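Glutamine synthetase (Helicobacter pylori, PDB 5ZLI) is a glutamine synthetase of the GSI-beta class, an enzyme built from a beta-grasp domain and a larger catalytic domain and assembled from twelve copies of one chain. Local coordinates at residues S32-T37 / K65-I70; F98-D103 / C113-A118. One frame throughout, in Å; residues are numbered along the deposited sequence.

Interaction 1 of 2, residues S32-T37 / K65-I70; sequences SDIKGT and KGWQGI
Ile34 and Trp67 carry this contact between two loops, their side chains passing side by side and running opposite ways. The bond from CA to CB of Ile34 heads toward 65-70, and CG1 leaves CB anti to the carbonyl carbon and beside the backbone N (chi1 -66°), which sets CG1 next to the indole. Ile34 CG1 lies 3.4 Å from Trp67 NE1, approaching the ring obliquely. One bond further, Ile34 CD1 rests 3.6 Å from Trp67 CD1 and equally close to NE1, so both outer atoms of the branch touch the pyrrole part of the indole. The methyl CD1 also reaches the turn before the tryptophan, 4.1 Å from the carbonyl O of Gly66. The benzo end of Trp67 meets Ser32 and Asp33, mostly through their backbone: CZ2 packs 3.7 Å from Asp33 CA and 3.9 Å from Ser32 O, and Asp33 CB stands 4.3 Å above the ring plane, displaced toward the rim.

No hydrogen bond crosses between the two loops; the N-H of Trp67 is used by the carbonyl O of Lys112, while the same NE1 packs against the Ile34 branch. Ile34 also touches Tyr454 and Leu457 of helix 448-466 and Leu379 of helix 377-393. The loop 32-37 follows strand 26-32 and turns back into its antiparallel partner 38-44, with two weak bonds from Gly36 N and Thr37 N to Asp33 OD1 inside the turn. The contact is a hydrophobic join between a beta-hairpin turn and an inter-strand loop of the beta-grasp domain, where Ile34 faces helices of the catalytic domain.

Interaction 2 of 2, residues F98-D103 / C113-A118; sequences FCDVYD and CPRSIA
The guanidinium of Arg115 has Phe98 CB over the centre of one face, 4.1 Å above its plane, while Asp100 OD1 and Cys99 O approach obliquely. Arg115 NH1 in turn comes obliquely at the Phe98 ring, which also meets the ring of Trp38. Carboxylate and guanidinium planes are only 15° apart, although the side chains of Asp100 and Arg115 cross at about a right angle. Within their salt bridge the hydrogen bond from Arg115 NE to Asp100 OD1 is weak, at 3.3 Å and well off straight. Each charge has a further partner: Asp100 OD2 pairs with Lys119, and Arg115 meets Asp243 through NH1 and Asp80 through NH2. The three carboxylates would be expected to offset the close approach of Lys119 NZ to Arg115 NH2 in this buried setting.

Cys113 supplies the second link. Its SG accepts from Val101 N at 3.5 Å along a nearly straight line (173°), and more weakly, at 3.4 Å, from Ser116 N. The same sulfur touches Val101 CG2 at 3.5 Å, while Ser116 OG lies 3.5 Å from Asp100 CB.

The axes of strand 98-103 and helix 114-118 approach to 7.5 Å and cross at -95°. Together these features describe an N-capped helix start, with Cys113 at the N-cap, laid across a strand at the junction of the beta-grasp and catalytic domains.

Following the chain from the N terminus, strand 26-32 ends in the turn 32-37; the path then runs through strands 38-44 and 57-60 before 65-70 returns to that turn and closes interaction 1, a loop without helix. Strand 74-81 leads on through 84-87 to 94-103, and after a short excursion holding strand 108-109 the start of helix 114-128 folds back on 98-103, closing interaction 2. The two loops follow in series, neither enclosing nor crossing the other, yet their centres are about 11 Å apart. Trp67 CH2, 3.6 Å from Val101 CG2, ties loop 65-70 to strand 94-103, and Pro114 CG, 3.4 Å from Asp33 O, joins turn 32-37 to helix 114-128.

Interaction 1 of 2, residues S32-T37 / K65-I70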
# COMPACT_ATOMS: atom_id res chain seq x y z
N SER B 32 -7.64 -10.16 -49.38
CA SER B 32 -6.31 -9.80 -48.92
C SER B 32 -5.86 -8.54 -49.64
O SER B 32 -5.82 -8.52 -50.88
CB SER B 32 -5.34 -10.96 -49.17
OG SER B 32 -5.97 -12.20 -48.83
N ASP B 33 -5.56 -7.50 -48.88
CA ASP B 33 -4.92 -6.32 -49.44
C ASP B 33 -3.48 -6.66 -49.79
O ASP B 33 -3.04 -7.80 -49.65
CB ASP B 33 -5.03 -5.11 -48.49
CG ASP B 33 -4.13 -5.19 -47.24
OD1 ASP B 33 -3.73 -6.29 -46.76
OD2 ASP B 33 -3.79 -4.10 -46.73
N ILE B 34 -2.74 -5.67 -50.31
CA ILE B 34 -1.36 -5.92 -50.75
C ILE B 34 -0.49 -6.40 -49.59
O ILE B 34 0.29 -7.34 -49.74
CB ILE B 34 -0.78 -4.68 -51.44
CG1 ILE B 34 -1.53 -4.40 -52.73
CG2 ILE B 34 0.73 -4.84 -51.76
CD1 ILE B 34 -1.13 -3.09 -53.33
N LYS B 35 -0.58 -5.74 -48.43
CA LYS B 35 0.30 -6.03 -47.29
C LYS B 35 0.19 -7.47 -46.79
O LYS B 35 1.12 -7.96 -46.14
CB LYS B 35 0.05 -5.02 -46.15
CG LYS B 35 -0.07 -5.50 -44.66
CD LYS B 35 0.46 -4.36 -43.75
CE LYS B 35 0.32 -4.57 -42.25
NZ LYS B 35 -1.07 -4.13 -41.85
N GLY B 36 -0.92 -8.15 -47.05
CA GLY B 36 -1.12 -9.49 -46.52
C GLY B 36 -2.18 -9.56 -45.46
O GLY B 36 -2.40 -10.63 -44.88
N THR B 37 -2.78 -8.44 -45.11
CA THR B 37 -3.82 -8.47 -44.12
C THR B 37 -5.07 -9.10 -44.69
O THR B 37 -5.53 -8.73 -45.77
CB THR B 37 -4.13 -7.07 -43.64
OG1 THR B 37 -2.97 -6.55 -42.99
CG2 THR B 37 -5.32 -7.12 -42.67
N LYS B 65 -3.80 1.27 -48.58
CA LYS B 65 -2.71 1.99 -49.20
C LYS B 65 -2.09 1.12 -50.28
O LYS B 65 -1.90 -0.09 -50.10
CB LYS B 65 -1.69 2.49 -48.17
CG LYS B 65 -0.89 3.72 -48.70
CD LYS B 65 0.41 3.97 -47.92
CE LYS B 65 1.32 5.05 -48.55
NZ LYS B 65 1.90 4.66 -49.89
N GLY B 66 -1.79 1.75 -51.41
CA GLY B 66 -1.43 1.06 -52.62
C GLY B 66 -2.58 0.79 -53.57
O GLY B 66 -2.32 0.52 -54.75
N TRP B 67 -3.82 0.97 -53.12
CA TRP B 67 -5.02 0.68 -53.92
C TRP B 67 -5.63 1.94 -54.44
O TRP B 67 -4.87 2.74 -55.12
CB TRP B 67 -5.98 -0.18 -53.08
CG TRP B 67 -5.67 -1.62 -53.11
CD1 TRP B 67 -4.59 -2.21 -53.68
CD2 TRP B 67 -6.52 -2.68 -52.67
NE1 TRP B 67 -4.67 -3.57 -53.56
CE2 TRP B 67 -5.85 -3.89 -52.94
CE3 TRP B 67 -7.77 -2.73 -52.04
CZ2 TRP B 67 -6.39 -5.13 -52.62
CZ3 TRP B 67 -8.30 -3.96 -51.71
CH2 TRP B 67 -7.61 -5.15 -52.00
N GLN B 68 -6.91 2.23 -54.30
CA GLN B 68 -7.65 3.27 -55.00
C GLN B 68 -7.62 4.62 -54.25
O GLN B 68 -7.49 4.66 -53.02
CB GLN B 68 -9.09 2.83 -55.22
CG GLN B 68 -9.24 1.73 -56.22
CD GLN B 68 -8.73 2.11 -57.60
OE1 GLN B 68 -9.36 2.90 -58.28
NE2 GLN B 68 -7.60 1.55 -58.01
N GLY B 69 -7.68 5.73 -55.04
CA GLY B 69 -7.99 7.05 -54.50
C GLY B 69 -9.49 7.26 -54.22
O GLY B 69 -10.35 6.54 -54.72
N ILE B 70 -9.79 8.26 -53.39
CA ILE B 70 -11.17 8.49 -52.95
C ILE B 70 -12.08 8.87 -54.11
O ILE B 70 -13.29 8.62 -54.05
CB ILE B 70 -11.20 9.58 -51.87
CG1 ILE B 70 -10.34 10.75 -52.33
CG2 ILE B 70 -10.69 9.03 -50.58
CD1 ILE B 70 -10.35 11.91 -51.40

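Interaction 2 of 2, residues F98-D103 / C113-A118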
# COMPACT_ATOMS: atom_id res chain seq x y z
N PHE B 98 -13.80 -16.71 -49.88
CA PHE B 98 -12.75 -15.89 -50.47
C PHE B 98 -13.29 -14.96 -51.55
O PHE B 98 -14.38 -15.16 -52.09
CB PHE B 98 -11.64 -16.77 -51.06
CG PHE B 98 -10.78 -17.45 -50.03
CD1 PHE B 98 -9.64 -16.81 -49.54
CD2 PHE B 98 -11.07 -18.74 -49.59
CE1 PHE B 98 -8.81 -17.44 -48.61
CE2 PHE B 98 -10.25 -19.39 -48.65
CZ PHE B 98 -9.12 -18.73 -48.17
N CYS B 99 -12.53 -13.89 -51.81
CA CYS B 99 -12.89 -12.91 -52.83
C CYS B 99 -11.65 -12.32 -53.49
O CYS B 99 -10.56 -12.32 -52.92
CB CYS B 99 -13.76 -11.80 -52.22
SG CYS B 99 -15.31 -12.41 -51.52
N ASP B 100 -11.82 -11.88 -54.72
CA ASP B 100 -10.89 -10.99 -55.40
C ASP B 100 -11.56 -9.65 -55.65
O ASP B 100 -12.78 -9.52 -55.62
CB ASP B 100 -10.39 -11.57 -56.72
CG ASP B 100 -9.58 -12.84 -56.52
OD1 ASP B 100 -8.51 -12.75 -55.89
OD2 ASP B 100 -10.02 -13.93 -56.99
N VAL B 101 -10.74 -8.64 -55.85
CA VAL B 101 -11.19 -7.32 -56.26
C VAL B 101 -11.36 -7.27 -57.78
O VAL B 101 -10.47 -7.67 -58.53
CB VAL B 101 -10.18 -6.25 -55.81
CG1 VAL B 101 -10.85 -4.94 -55.48
CG2 VAL B 101 -9.45 -6.77 -54.59
N TYR B 102 -12.52 -6.79 -58.23
CA TYR B 102 -12.72 -6.54 -59.65
C TYR B 102 -12.61 -5.05 -59.90
O TYR B 102 -13.30 -4.25 -59.25
CB TYR B 102 -14.07 -7.03 -60.15
CG TYR B 102 -14.29 -6.82 -61.65
CD1 TYR B 102 -13.92 -7.80 -62.57
CD2 TYR B 102 -14.90 -5.67 -62.14
CE1 TYR B 102 -14.14 -7.63 -63.95
CE2 TYR B 102 -15.13 -5.49 -63.52
CZ TYR B 102 -14.75 -6.48 -64.42
OH TYR B 102 -14.97 -6.30 -65.77
N ASP B 103 -11.73 -4.68 -60.83
CA ASP B 103 -11.52 -3.29 -61.21
C ASP B 103 -12.67 -2.91 -62.12
O ASP B 103 -12.84 -3.48 -63.21
CB ASP B 103 -10.15 -3.17 -61.91
CG ASP B 103 -9.76 -1.73 -62.25
OD1 ASP B 103 -8.53 -1.45 -62.31
OD2 ASP B 103 -10.65 -0.89 -62.47
N CYS B 113 -4.78 -6.53 -57.10
CA CYS B 113 -5.34 -7.47 -56.14
C CYS B 113 -4.37 -8.65 -56.05
O CYS B 113 -4.23 -9.39 -57.03
CB CYS B 113 -6.72 -7.93 -56.58
SG CYS B 113 -7.34 -9.35 -55.62
N PRO B 114 -3.71 -8.86 -54.92
CA PRO B 114 -2.70 -9.92 -54.84
C PRO B 114 -3.23 -11.29 -55.19
O PRO B 114 -2.54 -12.08 -55.85
CB PRO B 114 -2.25 -9.85 -53.38
CG PRO B 114 -2.59 -8.51 -52.93
CD PRO B 114 -3.86 -8.17 -53.63
N ARG B 115 -4.40 -11.65 -54.68
CA ARG B 115 -4.97 -12.94 -55.05
C ARG B 115 -5.29 -13.00 -56.56
O ARG B 115 -5.23 -14.09 -57.16
CB ARG B 115 -6.18 -13.21 -54.17
CG ARG B 115 -6.60 -14.61 -54.20
CD ARG B 115 -7.70 -14.93 -53.23
NE ARG B 115 -8.78 -15.50 -54.02
CZ ARG B 115 -9.04 -16.79 -54.17
NH1 ARG B 115 -8.31 -17.70 -53.55
NH2 ARG B 115 -10.03 -17.18 -54.96
N SER B 116 -5.62 -11.86 -57.19
CA SER B 116 -5.77 -11.81 -58.65
C SER B 116 -4.43 -12.02 -59.35
O SER B 116 -4.36 -12.67 -60.41
CB SER B 116 -6.39 -10.49 -59.09
OG SER B 116 -7.76 -10.39 -58.77
N ILE B 117 -3.37 -11.43 -58.82
CA ILE B 117 -2.04 -11.71 -59.32
C ILE B 117 -1.74 -13.20 -59.25
O ILE B 117 -1.23 -13.79 -60.22
CB ILE B 117 -0.98 -10.88 -58.55
CG1 ILE B 117 -1.19 -9.38 -58.83
CG2 ILE B 117 0.47 -11.35 -58.85
CD1 ILE B 117 -0.26 -8.43 -58.06
N ALA B 118 -2.11 -13.86 -58.15
CA ALA B 118 -1.73 -15.27 -57.96
C ALA B 118 -2.41 -16.19 -58.95
O ALA B 118 -1.89 -17.27 -59.21
CB ALA B 118 -2.05 -15.74 -56.54